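Local coordinates for prephenate dehydrogenase (Aquifex aeolicus, PDB 2G5C) that catalyses the NAD(+)-dependent oxidative decarboxylation of prephenate to 3-(4-hydroxyphenyl)pyruvate, a step of L-tyrosine biosynthesis, at the interface of chains A and B. Coordinates in Å, arbitrary orientation; residue numbers count along the deposited sequence, not the author numbering. Chains: chain A/B, prephenate dehydrogenase.

Contact 1: the interface of chains A and B. Residues chain A 192, 195, 223; chain B 270, 273-274.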
ATOM      1  N   PHE A 192       4.598   1.209   9.305  1.00 15.37           N
ATOM      2  CA  PHE A 192       4.619   1.106  10.766  1.00 16.06           C
ATOM      3  C   PHE A 192       4.367   2.495  11.352  1.00 15.44           C
ATOM      4  O   PHE A 192       3.608   2.651  12.310  1.00 15.54           O
ATOM      5  CB  PHE A 192       5.975   0.581  11.252  1.00 15.17           C
ATOM      6  CG  PHE A 192       6.194  -0.885  10.997  1.00 16.75           C
ATOM      7  CD1 PHE A 192       5.331  -1.837  11.533  1.00 18.40           C
ATOM      8  CD2 PHE A 192       7.282  -1.322  10.240  1.00 18.41           C
ATOM      9  CE1 PHE A 192       5.548  -3.212  11.320  1.00 19.85           C
ATOM     10  CE2 PHE A 192       7.510  -2.690  10.020  1.00 21.09           C
ATOM     11  CZ  PHE A 192       6.641  -3.637  10.561  1.00 19.66           C
ATOM     12  N   VAL A 195       0.721   3.656  11.066  1.00 15.21           N
ATOM     13  CA  VAL A 195      -0.096   3.025  12.098  1.00 17.03           C
ATOM     14  C   VAL A 195       0.092   3.793  13.403  1.00 17.64           C
ATOM     15  O   VAL A 195      -0.879   4.113  14.081  1.00 17.22           O
ATOM     16  CB  VAL A 195       0.298   1.535  12.310  1.00 20.22           C
ATOM     17  CG1 VAL A 195      -0.442   0.960  13.523  1.00 20.29           C
ATOM     18  CG2 VAL A 195      -0.046   0.720  11.061  1.00 18.04           C
ATOM     19  N   ALA A 223       1.462  -4.743   9.326  1.00 50.87           N
ATOM     20  CA  ALA A 223       0.324  -5.433   8.731  1.00 51.90           C
ATOM     21  C   ALA A 223       0.361  -6.902   9.145  1.00 52.82           C
ATOM     22  O   ALA A 223       0.125  -7.242  10.308  1.00 52.56           O
ATOM     23  CB  ALA A 223       0.376  -5.308   7.203  1.00 52.73           C
TER
ATOM     24  N   TYR B 270       6.976  -0.840  19.295  1.00 25.26           N
ATOM     25  CA  TYR B 270       6.470   0.117  18.318  1.00 23.19           C
ATOM     26  C   TYR B 270       5.881  -0.630  17.120  1.00 22.24           C
ATOM     27  O   TYR B 270       4.769  -0.334  16.681  1.00 21.57           O
ATOM     28  CB  TYR B 270       7.605   1.032  17.845  1.00 21.64           C
ATOM     29  CG  TYR B 270       7.191   2.160  16.917  1.00 20.38           C
ATOM     30  CD1 TYR B 270       7.185   3.481  17.358  1.00 19.81           C
ATOM     31  CD2 TYR B 270       6.853   1.912  15.585  1.00 19.30           C
ATOM     32  CE1 TYR B 270       6.863   4.534  16.497  1.00 18.69           C
ATOM     33  CE2 TYR B 270       6.527   2.959  14.718  1.00 18.40           C
ATOM     34  CZ  TYR B 270       6.538   4.261  15.178  1.00 17.33           C
ATOM     35  OH  TYR B 270       6.256   5.298  14.321  1.00 18.64           O
ATOM     36  N   GLU B 273       2.477  -2.405  17.317  1.00 28.27           N
ATOM     37  CA  GLU B 273       1.284  -1.573  17.290  1.00 29.24           C
ATOM     38  C   GLU B 273       0.408  -1.956  16.100  1.00 31.71           C
ATOM     39  O   GLU B 273      -0.808  -1.829  16.161  1.00 31.31           O
ATOM     40  CB  GLU B 273       1.671  -0.090  17.222  1.00 27.86           C
ATOM     41  CG  GLU B 273       2.254   0.446  18.527  1.00 26.19           C
ATOM     42  CD  GLU B 273       2.790   1.864  18.413  1.00 29.36           C
ATOM     43  OE1 GLU B 273       2.364   2.606  17.497  1.00 28.26           O
ATOM     44  OE2 GLU B 273       3.635   2.243  19.254  1.00 26.17           O
ATOM     45  N   VAL B 274       1.033  -2.454  15.033  1.00 36.84           N
ATOM     46  CA  VAL B 274       0.315  -2.850  13.821  1.00 40.47           C
ATOM     47  C   VAL B 274      -0.602  -4.042  14.029  1.00 43.06           C
ATOM     48  O   VAL B 274      -1.240  -4.517  13.087  1.00 42.71           O
ATOM     49  CB  VAL B 274       1.276  -3.193  12.670  1.00 40.24           C
ATOM     50  CG1 VAL B 274       2.218  -2.036  12.434  1.00 39.08           C
ATOM     51  CG2 VAL B 274       2.037  -4.478  12.983  1.00 42.39           C
TER
HETATM   52  O   HOH W   1       3.811   0.407  14.129  1.00 25.02           O

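Contact 2: the interface of chains A and B. Residues chain A 192-193, 196-197; chain B 251-252, 270, 273.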
ATOM      1  N   PHE A 192       4.598   1.209   9.305  1.00 15.37           N
ATOM      2  CA  PHE A 192       4.619   1.106  10.766  1.00 16.06           C
ATOM      3  C   PHE A 192       4.367   2.495  11.352  1.00 15.44           C
ATOM      4  O   PHE A 192       3.608   2.651  12.310  1.00 15.54           O
ATOM      5  CB  PHE A 192       5.975   0.581  11.252  1.00 15.17           C
ATOM      6  CG  PHE A 192       6.194  -0.885  10.997  1.00 16.75           C
ATOM      7  CD1 PHE A 192       5.331  -1.837  11.533  1.00 18.40           C
ATOM      8  CD2 PHE A 192       7.282  -1.322  10.240  1.00 18.41           C
ATOM      9  CE1 PHE A 192       5.548  -3.212  11.320  1.00 19.85           C
ATOM     10  CE2 PHE A 192       7.510  -2.690  10.020  1.00 21.09           C
ATOM     11  CZ  PHE A 192       6.641  -3.637  10.561  1.00 19.66           C
ATOM     12  N   ALA A 193       5.008   3.505  10.767  1.00 13.14           N
ATOM     13  CA  ALA A 193       4.857   4.878  11.234  1.00 15.20           C
ATOM     14  C   ALA A 193       3.435   5.402  11.019  1.00 14.46           C
ATOM     15  O   ALA A 193       2.916   6.143  11.845  1.00 15.39           O
ATOM     16  CB  ALA A 193       5.859   5.789  10.531  1.00 16.15           C
ATOM     17  N   ASP A 196       1.338   4.109  13.747  1.00 16.90           N
ATOM     18  CA  ASP A 196       1.586   4.848  14.979  1.00 17.74           C
ATOM     19  C   ASP A 196       0.856   6.185  14.915  1.00 16.76           C
ATOM     20  O   ASP A 196       0.286   6.648  15.910  1.00 17.14           O
ATOM     21  CB  ASP A 196       3.084   5.088  15.175  1.00 16.91           C
ATOM     22  CG  ASP A 196       3.397   5.714  16.516  1.00 19.32           C
ATOM     23  OD1 ASP A 196       3.255   5.009  17.541  1.00 17.85           O
ATOM     24  OD2 ASP A 196       3.772   6.909  16.546  1.00 18.50           O
ATOM     25  N   THR A 197       0.856   6.793  13.733  1.00 15.91           N
ATOM     26  CA  THR A 197       0.206   8.084  13.525  1.00 16.04           C
ATOM     27  C   THR A 197      -1.299   8.035  13.781  1.00 17.89           C
ATOM     28  O   THR A 197      -1.848   8.906  14.457  1.00 18.37           O
ATOM     29  CB  THR A 197       0.432   8.606  12.082  1.00 17.11           C
ATOM     30  OG1 THR A 197       1.835   8.670  11.803  1.00 17.43           O
ATOM     31  CG2 THR A 197      -0.161   9.997  11.923  1.00 14.84           C
TER
ATOM     32  N   SER B 251       5.785  10.688  14.228  1.00 23.11           N
ATOM     33  CA  SER B 251       5.780   9.241  14.439  1.00 21.93           C
ATOM     34  C   SER B 251       6.962   8.571  13.743  1.00 21.19           C
ATOM     35  O   SER B 251       7.605   7.695  14.316  1.00 20.46           O
ATOM     36  CB  SER B 251       4.474   8.623  13.923  1.00 23.51           C
ATOM     37  OG  SER B 251       3.383   8.960  14.764  1.00 26.87           O
ATOM     38  N   LEU B 252       7.243   8.978  12.505  1.00 19.72           N
ATOM     39  CA  LEU B 252       8.354   8.402  11.754  1.00 20.21           C
ATOM     40  C   LEU B 252       9.685   8.754  12.405  1.00 20.04           C
ATOM     41  O   LEU B 252      10.602   7.935  12.449  1.00 18.53           O
ATOM     42  CB  LEU B 252       8.338   8.899  10.301  1.00 21.13           C
ATOM     43  CG  LEU B 252       9.485   8.469   9.375  1.00 20.44           C
ATOM     44  CD1 LEU B 252       9.617   6.957   9.331  1.00 21.61           C
ATOM     45  CD2 LEU B 252       9.223   9.009   7.980  1.00 22.10           C
ATOM     46  N   TYR B 270       6.976  -0.840  19.295  1.00 25.26           N
ATOM     47  CA  TYR B 270       6.470   0.117  18.318  1.00 23.19           C
ATOM     48  C   TYR B 270       5.881  -0.630  17.120  1.00 22.24           C
ATOM     49  O   TYR B 270       4.769  -0.334  16.681  1.00 21.57           O
ATOM     50  CB  TYR B 270       7.605   1.032  17.845  1.00 21.64           C
ATOM     51  CG  TYR B 270       7.191   2.160  16.917  1.00 20.38           C
ATOM     52  CD1 TYR B 270       7.185   3.481  17.358  1.00 19.81           C
ATOM     53  CD2 TYR B 270       6.853   1.912  15.585  1.00 19.30           C
ATOM     54  CE1 TYR B 270       6.863   4.534  16.497  1.00 18.69           C
ATOM     55  CE2 TYR B 270       6.527   2.959  14.718  1.00 18.40           C
ATOM     56  CZ  TYR B 270       6.538   4.261  15.178  1.00 17.33           C
ATOM     57  OH  TYR B 270       6.256   5.298  14.321  1.00 18.64           O
ATOM     58  N   GLU B 273       2.477  -2.405  17.317  1.00 28.27           N
ATOM     59  CA  GLU B 273       1.284  -1.573  17.290  1.00 29.24           C
ATOM     60  C   GLU B 273       0.408  -1.956  16.100  1.00 31.71           C
ATOM     61  O   GLU B 273      -0.808  -1.829  16.161  1.00 31.31           O
ATOM     62  CB  GLU B 273       1.671  -0.090  17.222  1.00 27.86           C
ATOM     63  CG  GLU B 273       2.254   0.446  18.527  1.00 26.19           C
ATOM     64  CD  GLU B 273       2.790   1.864  18.413  1.00 29.36           C
ATOM     65  OE1 GLU B 273       2.364   2.606  17.497  1.00 28.26           O
ATOM     66  OE2 GLU B 273       3.635   2.243  19.254  1.00 26.17           O
TER
HETATM   67  O   HOH W   2       3.811   0.407  14.129  1.00 25.02           O
HETATM   68  O   HOH W   3       4.943   4.997  19.871  1.00 35.42           O

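Contact 3: the interface of chains A and B. Residues chain A 201, 203, 208; chain B 178, 182.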
HETATM    1  N   MSE A 201      -3.178  10.227  16.470  1.00 16.65           N
HETATM    2  CA  MSE A 201      -4.019  11.307  15.966  1.00 18.42           C
HETATM    3  C   MSE A 201      -5.505  11.016  16.157  1.00 18.56           C
HETATM    4  O   MSE A 201      -6.361  11.857  15.872  1.00 18.01           O
HETATM    5  CB  MSE A 201      -3.678  11.618  14.501  1.00 19.99           C
HETATM    6  CG  MSE A 201      -2.317  12.294  14.400  1.00 19.67           C
HETATM    7 SE   MSE A 201      -1.909  13.162  12.734  1.00 31.06          SE
HETATM    8  CE  MSE A 201      -2.964  14.777  12.925  1.00 21.57           C
ATOM      9  N   THR A 203      -8.837  10.683  18.298  1.00 29.87           N
ATOM     10  CA  THR A 203      -9.252  11.484  19.446  1.00 33.29           C
ATOM     11  C   THR A 203     -10.486  10.876  20.100  1.00 35.06           C
ATOM     12  O   THR A 203     -11.011   9.864  19.636  1.00 35.84           O
ATOM     13  CB  THR A 203      -9.590  12.937  19.035  1.00 33.34           C
ATOM     14  OG1 THR A 203     -10.753  12.941  18.195  1.00 33.77           O
ATOM     15  CG2 THR A 203      -8.413  13.572  18.299  1.00 35.23           C
ATOM     16  N   LEU A 208      -9.653   6.674  14.204  1.00 19.84           N
ATOM     17  CA  LEU A 208      -9.231   6.714  12.805  1.00 19.70           C
ATOM     18  C   LEU A 208      -9.147   5.363  12.085  1.00 18.83           C
ATOM     19  O   LEU A 208      -9.253   5.305  10.858  1.00 19.66           O
ATOM     20  CB  LEU A 208      -7.895   7.464  12.689  1.00 16.60           C
ATOM     21  CG  LEU A 208      -7.940   8.933  13.136  1.00 17.24           C
ATOM     22  CD1 LEU A 208      -6.558   9.563  12.991  1.00 17.61           C
ATOM     23  CD2 LEU A 208      -8.963   9.708  12.308  1.00 18.62           C
TER
ATOM     24  N   TYR B 178     -10.719  16.896   9.156  1.00 18.57           N
ATOM     25  CA  TYR B 178      -9.634  16.442  10.010  1.00 16.85           C
ATOM     26  C   TYR B 178      -9.417  14.948   9.771  1.00 16.39           C
ATOM     27  O   TYR B 178      -8.318  14.510   9.431  1.00 13.40           O
ATOM     28  CB  TYR B 178      -9.967  16.660  11.490  1.00 17.75           C
ATOM     29  CG  TYR B 178      -8.941  16.025  12.412  1.00 19.91           C
ATOM     30  CD1 TYR B 178      -7.690  16.616  12.610  1.00 20.22           C
ATOM     31  CD2 TYR B 178      -9.197  14.803  13.035  1.00 19.46           C
ATOM     32  CE1 TYR B 178      -6.718  16.002  13.407  1.00 20.18           C
ATOM     33  CE2 TYR B 178      -8.238  14.180  13.827  1.00 19.75           C
ATOM     34  CZ  TYR B 178      -7.000  14.783  14.007  1.00 18.47           C
ATOM     35  OH  TYR B 178      -6.037  14.148  14.760  1.00 19.41           O
ATOM     36  N   VAL B 182      -6.190  12.972   7.723  1.00 13.82           N
ATOM     37  CA  VAL B 182      -5.275  11.964   8.251  1.00 15.65           C
ATOM     38  C   VAL B 182      -5.389  10.590   7.587  1.00 15.41           C
ATOM     39  O   VAL B 182      -4.374   9.985   7.233  1.00 15.85           O
ATOM     40  CB  VAL B 182      -5.464  11.762   9.788  1.00 15.46           C
ATOM     41  CG1 VAL B 182      -4.409  10.802  10.321  1.00 17.33           C
ATOM     42  CG2 VAL B 182      -5.383  13.102  10.511  1.00 17.04           C
TER

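Contact 1: the interface of chains A and B
The A:Phe192 ring meets B:Val274 at its rim rather than over a face: the methyl CG1 of the valine comes to the CD1 corner, outside the ring outline and a tight 3.2 Å from CD1, with CE1 the next nearest ring carbon. The second flat group, the ring of B:Tyr270, has the main-chain carbonyl of A:Phe192 beyond its CE2 corner and raised to one side of the ring plane, with CE2 of the tyrosine 3.8 Å from O of the phenylalanine. B:Val274 follows the end of helix 264-272 and wedges against helix 173-201 of chain A. With CG1 anti to its own carbonyl carbon (chi1 -54°), this methyl faces both A:Phe192 and A:Val195, whose CG2 lies 3.8 Å from CG1 of B:Val274. The two valine side chains run nearly at right angles. CG1 of A:Val195 instead reaches the backbone stretch of B:Glu273 and B:Val274. The poorly ordered A:Ala223 borders the other valine methyl. A water joins the main chains, 2.9 Å from O of A:Phe192 and 2.8 Å from O of B:Tyr270. The patch thus pins the chain leaving one subunit's C-terminal helix to the partner's long helix, as part of the two-fold dimer interface.

Contact 2: the interface of chains A and B
A:Asp196 lies over one face of the B:Tyr270 ring, toward the CZ and CE1 rim, its carboxylate tilted 25° from the ring plane. CB of the aspartate packs 3.6 Å from CZ of the tyrosine. The two carboxylate oxygens face different partners. OD2 accepts a hydrogen bond from the B:Ser251 hydroxyl OG at 2.7 Å, on its anti side and slightly out of the carboxylate plane. OD1 lies 2.6 Å from OE1 of the B:Glu273 carboxylate; two charged carboxylates would be expected to repel at this distance, so a shared proton is possible, though protonation is not seen and the pairing remains doubtful. A water also spans OD1 of A:Asp196 and OE2 of B:Glu273. With CG of the aspartate opposite the backbone N (chi1 -174°), the carboxylate is carried between B:Ser251 and B:Glu273. Beside it, the methyl of A:Ala193 packs on B:Leu252 near CA.

Further out, intrachain bonds appear to position these groups. The B:Tyr270 hydroxyl OH donates to the main-chain O of B:Ser251, tying helix 264-272 to helix 238-260 and fixing the ring under the aspartate. On the chain A side, the A:Thr197 hydroxyl OG1 donates to A:Ala193 O at 2.7 Å, approaching from above the carbonyl plane, 36° out of it.

Contact 3: the interface of chains A and B
A hydrogen bond crosses between A:Met201 and B:Tyr178: the phenol OH of the tyrosine donates to the main-chain O of A:Met201 at 2.6 Å. The donor lies in the carbonyl plane and on a lone pair, with a C=O...donor angle of 128°, and the acceptor in turn lies in the plane of the tyrosine ring, at its edge. Because A:Met201 is the last residue of helix 173-201, its carbonyl points on from the C-terminal end of the helix, and the partner's phenol caps it there. CG of B:Tyr178 stands opposite its backbone N (chi1 172°), which extends the ring from helix 173-200 of chain B toward that helix end.

Apolar contacts surround it. The side chain of A:Met201, a selenomethionine, is bent about the CG-SE bond (chi3 77°), which turns CE toward B:Tyr178 and B:Val182. CE passes outside the ring rim of B:Tyr178 near CE1, and lies 3.8 Å from CG2 of B:Val182. That same CG2 sits over one face of the tyrosine ring, offset toward the rim, so valine and selenomethionine methyl lie on the same side of it. The other methyl of B:Val182 packs at about a right angle against A:Leu208 of the 3-10 helix 208-210, CD1 of A:Leu208 lying 3.6 Å from CG1 of B:Val182.

Contact 1 and contact 2 are neighbours, the centres of their C-alpha atoms about 6 Å apart, and they share A:Phe192, B:Tyr270 and B:Glu273. Contact 3 is farther along, its centre about 16 Å from that of contact 1 and 14 Å from that of contact 2. Helix 173-201 of chain A runs through all three, meeting the C-terminal part of chain B in contacts 1 and 2 and the start of the equivalent chain B helix in contact 3. Two-fold symmetry repeats each patch with the chains exchanged, so the long helix of each subunit is held at several places, consistent with the dimerization role of this region.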